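Afp2 (Serratia entomophila, PDB 6RBN) forms part of the contractile sheath around the inner tube of the anti-feeding prophage, a phage-tail-like particle that probably injects a toxic cargo. Local coordinates at residues C[268-273]-C[281-286]; C[289-294]-C[331-336]. One frame throughout, in Å; residues are numbered along the deposited sequence.

Contact 1. Residues C[268-273]-C[281-286]; sequences NKLVFE and QRVKAA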
loop_
_atom_site.group_PDB
_atom_site.type_symbol
_atom_site.label_atom_id
_atom_site.label_comp_id
_atom_site.label_asym_id
_atom_site.label_seq_id
_atom_site.Cartn_x
_atom_site.Cartn_y
_atom_site.Cartn_z
ATOM N N ASN C 268 -32.074 -36.778 -48.554
ATOM C CA ASN C 268 -32.437 -35.690 -49.456
ATOM C C ASN C 268 -32.563 -34.362 -48.733
ATOM O O ASN C 268 -32.490 -33.312 -49.376
ATOM C CB ASN C 268 -33.740 -35.987 -50.194
ATOM C CG ASN C 268 -33.552 -36.927 -51.362
ATOM O OD1 ASN C 268 -32.578 -36.831 -52.104
ATOM N ND2 ASN C 268 -34.493 -37.842 -51.535
ATOM N N LYS C 269 -32.753 -34.379 -47.418
ATOM C CA LYS C 269 -32.756 -33.146 -46.649
ATOM C C LYS C 269 -31.355 -32.660 -46.307
ATOM O O LYS C 269 -31.218 -31.580 -45.726
ATOM C CB LYS C 269 -33.576 -33.332 -45.374
ATOM C CG LYS C 269 -35.047 -33.576 -45.643
ATOM C CD LYS C 269 -35.848 -33.633 -44.359
ATOM C CE LYS C 269 -35.584 -34.915 -43.603
ATOM N NZ LYS C 269 -36.107 -36.089 -44.347
ATOM N N LEU C 270 -30.320 -33.423 -46.651
ATOM C CA LEU C 270 -28.938 -33.005 -46.470
ATOM C C LEU C 270 -28.246 -32.707 -47.792
ATOM O O LEU C 270 -27.023 -32.548 -47.820
ATOM C CB LEU C 270 -28.158 -34.071 -45.701
ATOM C CG LEU C 270 -28.603 -34.256 -44.253
ATOM C CD1 LEU C 270 -27.850 -35.396 -43.607
ATOM C CD2 LEU C 270 -28.399 -32.971 -43.484
ATOM N N VAL C 271 -28.989 -32.650 -48.880
ATOM C CA VAL C 271 -28.439 -32.229 -50.160
ATOM C C VAL C 271 -28.357 -30.708 -50.152
ATOM O O VAL C 271 -29.158 -30.038 -49.489
ATOM C CB VAL C 271 -29.313 -32.784 -51.307
ATOM C CG1 VAL C 271 -28.762 -32.439 -52.668
ATOM C CG2 VAL C 271 -29.425 -34.281 -51.185
ATOM N N PHE C 272 -27.335 -30.170 -50.828
ATOM C CA PHE C 272 -26.951 -28.760 -50.938
ATOM C C PHE C 272 -26.438 -28.199 -49.619
ATOM O O PHE C 272 -26.346 -26.979 -49.463
ATOM C CB PHE C 272 -28.075 -27.874 -51.489
ATOM C CG PHE C 272 -28.545 -28.282 -52.850
ATOM C CD1 PHE C 272 -27.811 -27.965 -53.977
ATOM C CD2 PHE C 272 -29.726 -28.985 -53.001
ATOM C CE1 PHE C 272 -28.246 -28.347 -55.228
ATOM C CE2 PHE C 272 -30.167 -29.367 -54.248
ATOM C CZ PHE C 272 -29.428 -29.048 -55.359
ATOM N N GLU C 273 -26.105 -29.063 -48.667
ATOM C CA GLU C 273 -25.309 -28.678 -47.523
ATOM C C GLU C 273 -23.859 -28.519 -47.977
ATOM O O GLU C 273 -23.483 -29.044 -49.027
ATOM C CB GLU C 273 -25.436 -29.740 -46.432
ATOM C CG GLU C 273 -26.839 -29.894 -45.883
ATOM C CD GLU C 273 -27.321 -28.680 -45.122
ATOM O OE1 GLU C 273 -26.491 -28.009 -44.471
ATOM O OE2 GLU C 273 -28.533 -28.396 -45.175
ATOM N N GLN C 281 -20.135 -36.236 -40.991
ATOM C CA GLN C 281 -20.486 -36.792 -39.693
ATOM C C GLN C 281 -21.987 -36.777 -39.471
ATOM O O GLN C 281 -22.521 -37.656 -38.789
ATOM C CB GLN C 281 -19.792 -36.014 -38.581
ATOM C CG GLN C 281 -18.300 -36.143 -38.590
ATOM C CD GLN C 281 -17.852 -37.566 -38.402
ATOM O OE1 GLN C 281 -17.298 -38.180 -39.308
ATOM N NE2 GLN C 281 -18.113 -38.111 -37.226
ATOM N N ARG C 282 -22.679 -35.789 -40.031
ATOM C CA ARG C 282 -24.121 -35.711 -39.851
ATOM C C ARG C 282 -24.842 -36.650 -40.807
ATOM O O ARG C 282 -25.977 -37.058 -40.540
ATOM C CB ARG C 282 -24.574 -34.260 -40.016
ATOM C CG ARG C 282 -25.989 -33.983 -39.564
ATOM C CD ARG C 282 -26.313 -32.510 -39.591
ATOM N NE ARG C 282 -26.319 -31.969 -40.939
ATOM C CZ ARG C 282 -26.469 -30.681 -41.217
ATOM N NH1 ARG C 282 -26.635 -29.805 -40.239
ATOM N NH2 ARG C 282 -26.460 -30.270 -42.474
ATOM N N VAL C 283 -24.191 -37.037 -41.900
ATOM C CA VAL C 283 -24.764 -38.037 -42.793
ATOM C C VAL C 283 -24.647 -39.430 -42.190
ATOM O O VAL C 283 -25.635 -40.167 -42.112
ATOM C CB VAL C 283 -24.103 -37.961 -44.181
ATOM C CG1 VAL C 283 -24.503 -39.143 -45.019
ATOM C CG2 VAL C 283 -24.532 -36.699 -44.882
ATOM N N LYS C 284 -23.453 -39.809 -41.731
ATOM C CA LYS C 284 -23.255 -41.178 -41.268
ATOM C C LYS C 284 -23.877 -41.446 -39.907
ATOM O O LYS C 284 -23.955 -42.608 -39.505
ATOM C CB LYS C 284 -21.772 -41.532 -41.203
ATOM C CG LYS C 284 -21.035 -40.943 -40.032
ATOM C CD LYS C 284 -19.587 -41.383 -40.049
ATOM C CE LYS C 284 -19.467 -42.868 -39.779
ATOM N NZ LYS C 284 -19.906 -43.216 -38.409
ATOM N N ALA C 285 -24.311 -40.417 -39.189
ATOM C CA ALA C 285 -25.074 -40.629 -37.971
ATOM C C ALA C 285 -26.570 -40.635 -38.216
ATOM O O ALA C 285 -27.319 -41.147 -37.379
ATOM C CB ALA C 285 -24.733 -39.563 -36.940
ATOM N N ALA C 286 -27.018 -40.077 -39.340
ATOM C CA ALA C 286 -28.398 -40.242 -39.765
ATOM C C ALA C 286 -28.656 -41.629 -40.325
ATOM O O ALA C 286 -29.810 -42.060 -40.367
ATOM C CB ALA C 286 -28.756 -39.191 -40.813
#
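Leu270 stands opposite Val283, their CA atoms 7.5 Å apart, where a type II beta turn running from Leu270 to Glu273 faces the flank of a helix that includes residues 281-286. The turn brings both of its end residues, Leu270 and Glu273, to bear on the same helix, one with a branched apolar side chain and the other with a charge. Leu270 divides its two methyls: CD1 lies 3.8 Å from Val283 CG2, the two side chains running antiparallel, one alongside the other, while CD2 comes to 3.4 Å from Arg282 NE, obliquely to the guanidinium. Arg282 starts with CG anti to its backbone N (chi1 -167°) and bends at chi3, which brings the guanidinium past the Leu270 CD2 methyl to the carboxylate. There Arg282 NH2 forms a salt bridge with Glu273 OE1 at 3.0 Å. OE1 comes to the edge of the guanidinium, near its plane, yet the two flat groups are turned 78° apart, and OE2 stays farther away, 3.9 Å from Arg282 NH2. One oxygen and one nitrogen therefore carry the bridge, in place of a paired, coplanar grip. Glu273 OE1 also has a long, weak ion pair with Arg285 of a neighbouring Afp3 chain, so the carboxylate probably helps balance positive charge from two subunits. The loop holding the turn links helix 250-267 to strand 273-274, where Glu273 pairs antiparallel with a strand of that Afp3 chain; across from it, helix 277-295 rests through Val283 on Met329 and Ile331 of strand 328-335.

Contact 2. Residues C[289-294]-C[331-336]; sequences SYLHSL and IKIGLA
Leu291 and Leu335 meet methyl to methyl where helix 277-295 lies over strand 328-335, and these two residues, with Ile333, supply nearly all the surface buried here. Leu291 has the largest share. Its CG sits beside the backbone N, anti to the carbonyl carbon (chi1 -68°), and the fork that follows serves two strand residues at once. CD2 touches Leu335 CD2 at 3.8 Å, the two side chains nearly perpendicular; CD1 reaches Ile333 CG2 at 3.9 Å. Ile333 and Leu335 are two residues apart, so both point toward the helix, whereas Gly334 between them has no side chain to offer. Around this trio, Trp309 and Val311 of the adjoining strand 309-312 also touch Leu291, and Phe256 of helix 250-267 touches Leu335. Strand pairing goes further: Ile333 and Gly334 lie parallel to a strand of a neighbouring Afp3 chain, which extends the sheet between sheath subunits. All three touching residues are buried and meet through methyl groups alone, which implies that at this point the helix is held on the strand by apolar packing, while the strand's backbone polar groups are engaged by strand 309-312 of the same chain and by the strand of the neighbouring Afp3 chain.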
loop_
_atom_site.group_PDB
_atom_site.type_symbol
_atom_site.label_atom_id
_atom_site.label_comp_id
_atom_site.label_asym_id
_atom_site.label_seq_id
_atom_site.Cartn_x
_atom_site.Cartn_y
_atom_site.Cartn_z
ATOM N N SER C 289 -28.427 -44.133 -37.054
ATOM C CA SER C 289 -29.657 -44.072 -36.274
ATOM C C SER C 289 -30.778 -44.838 -36.957
ATOM O O SER C 289 -31.626 -45.423 -36.278
ATOM C CB SER C 289 -30.076 -42.622 -36.047
ATOM O OG SER C 289 -30.504 -42.024 -37.254
ATOM N N TYR C 290 -30.799 -44.845 -38.291
ATOM C CA TYR C 290 -31.803 -45.618 -39.011
ATOM C C TYR C 290 -31.520 -47.109 -38.916
ATOM O O TYR C 290 -32.427 -47.907 -38.659
ATOM C CB TYR C 290 -31.867 -45.179 -40.473
ATOM C CG TYR C 290 -32.848 -45.989 -41.287
ATOM C CD1 TYR C 290 -34.213 -45.803 -41.145
ATOM C CD2 TYR C 290 -32.408 -46.946 -42.191
ATOM C CE1 TYR C 290 -35.113 -46.545 -41.878
ATOM C CE2 TYR C 290 -33.301 -47.694 -42.926
ATOM C CZ TYR C 290 -34.650 -47.487 -42.766
ATOM O OH TYR C 290 -35.547 -48.229 -43.495
ATOM N N LEU C 291 -30.268 -47.507 -39.127
ATOM C CA LEU C 291 -29.935 -48.924 -39.143
ATOM C C LEU C 291 -29.916 -49.551 -37.758
ATOM O O LEU C 291 -29.993 -50.776 -37.658
ATOM C CB LEU C 291 -28.585 -49.144 -39.820
ATOM C CG LEU C 291 -28.537 -48.863 -41.318
ATOM C CD1 LEU C 291 -27.127 -49.006 -41.839
ATOM C CD2 LEU C 291 -29.468 -49.798 -42.053
ATOM N N HIS C 292 -29.816 -48.755 -36.692
ATOM C CA HIS C 292 -29.890 -49.338 -35.358
ATOM C C HIS C 292 -31.324 -49.666 -34.980
ATOM O O HIS C 292 -31.583 -50.704 -34.364
ATOM C CB HIS C 292 -29.296 -48.397 -34.314
ATOM C CG HIS C 292 -29.149 -49.018 -32.962
ATOM N ND1 HIS C 292 -28.070 -49.802 -32.618
ATOM C CD2 HIS C 292 -29.965 -49.012 -31.884
ATOM C CE1 HIS C 292 -28.213 -50.223 -31.376
ATOM N NE2 HIS C 292 -29.356 -49.760 -30.907
ATOM N N SER C 293 -32.264 -48.786 -35.328
ATOM C CA SER C 293 -33.670 -49.056 -35.061
ATOM C C SER C 293 -34.199 -50.162 -35.956
ATOM O O SER C 293 -35.150 -50.856 -35.589
ATOM C CB SER C 293 -34.493 -47.789 -35.256
ATOM O OG SER C 293 -34.537 -47.435 -36.624
ATOM N N LEU C 294 -33.603 -50.328 -37.132
ATOM C CA LEU C 294 -33.954 -51.434 -38.009
ATOM C C LEU C 294 -33.357 -52.747 -37.524
ATOM O O LEU C 294 -33.968 -53.804 -37.702
ATOM C CB LEU C 294 -33.477 -51.124 -39.425
ATOM C CG LEU C 294 -33.883 -52.064 -40.545
ATOM C CD1 LEU C 294 -35.375 -51.991 -40.762
ATOM C CD2 LEU C 294 -33.141 -51.693 -41.791
ATOM N N ILE C 331 -20.576 -42.286 -49.584
ATOM C CA ILE C 331 -20.714 -43.150 -48.426
ATOM C C ILE C 331 -20.512 -44.572 -48.932
ATOM O O ILE C 331 -20.572 -44.826 -50.134
ATOM C CB ILE C 331 -22.105 -42.973 -47.778
ATOM C CG1 ILE C 331 -22.530 -41.505 -47.779
ATOM C CG2 ILE C 331 -22.119 -43.430 -46.326
ATOM C CD1 ILE C 331 -21.684 -40.582 -46.948
ATOM N N LYS C 332 -20.236 -45.512 -48.033
ATOM C CA LYS C 332 -20.460 -46.910 -48.369
ATOM C C LYS C 332 -20.967 -47.654 -47.147
ATOM O O LYS C 332 -20.422 -47.524 -46.048
ATOM C CB LYS C 332 -19.219 -47.585 -48.971
ATOM C CG LYS C 332 -17.970 -47.657 -48.153
ATOM C CD LYS C 332 -16.946 -48.435 -48.949
ATOM C CE LYS C 332 -16.516 -47.662 -50.182
ATOM N NZ LYS C 332 -15.448 -48.362 -50.943
ATOM N N ILE C 333 -22.047 -48.400 -47.352
ATOM C CA ILE C 333 -22.831 -49.018 -46.293
ATOM C C ILE C 333 -22.931 -50.501 -46.607
ATOM O O ILE C 333 -23.240 -50.875 -47.741
ATOM C CB ILE C 333 -24.230 -48.379 -46.205
ATOM C CG1 ILE C 333 -24.115 -46.884 -45.919
ATOM C CG2 ILE C 333 -25.067 -49.045 -45.137
ATOM C CD1 ILE C 333 -25.358 -46.109 -46.180
ATOM N N GLY C 334 -22.655 -51.337 -45.630
ATOM C CA GLY C 334 -22.851 -52.769 -45.780
ATOM C C GLY C 334 -23.690 -53.290 -44.639
ATOM O O GLY C 334 -23.531 -52.864 -43.504
ATOM N N LEU C 335 -24.597 -54.210 -44.958
ATOM C CA LEU C 335 -25.534 -54.705 -43.957
ATOM C C LEU C 335 -26.004 -56.097 -44.351
ATOM O O LEU C 335 -26.122 -56.404 -45.536
ATOM C CB LEU C 335 -26.703 -53.725 -43.786
ATOM C CG LEU C 335 -27.607 -53.304 -44.945
ATOM C CD1 LEU C 335 -28.869 -54.123 -44.992
ATOM C CD2 LEU C 335 -27.928 -51.830 -44.849
ATOM N N ALA C 336 -26.261 -56.932 -43.347
ATOM C CA ALA C 336 -26.524 -58.353 -43.535
ATOM C C ALA C 336 -27.995 -58.661 -43.291
ATOM O O ALA C 336 -28.584 -58.163 -42.327
ATOM C CB ALA C 336 -25.653 -59.192 -42.601
#

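Helix 277-295 serves both contacts, whose centres lie 14 Å apart on the same side of the chain's centre. The segments of contact 1 come earlier in the chain than those of contact 2, yet they touch directly: Val283 CG1 of contact 1 packs at 3.7 Å on Ile331 CD1, in the strand segment of contact 2. One helix thus passes from a partly buried end, where a salt bridge joins apolar packing, to a buried, wholly apolar one. Both belong to the C-terminal sheath domain, and each has a residue in a strand paired with Afp3. This is consistent with a principle of contractile sheaths, in which strands shared between subunits keep the lattice connected.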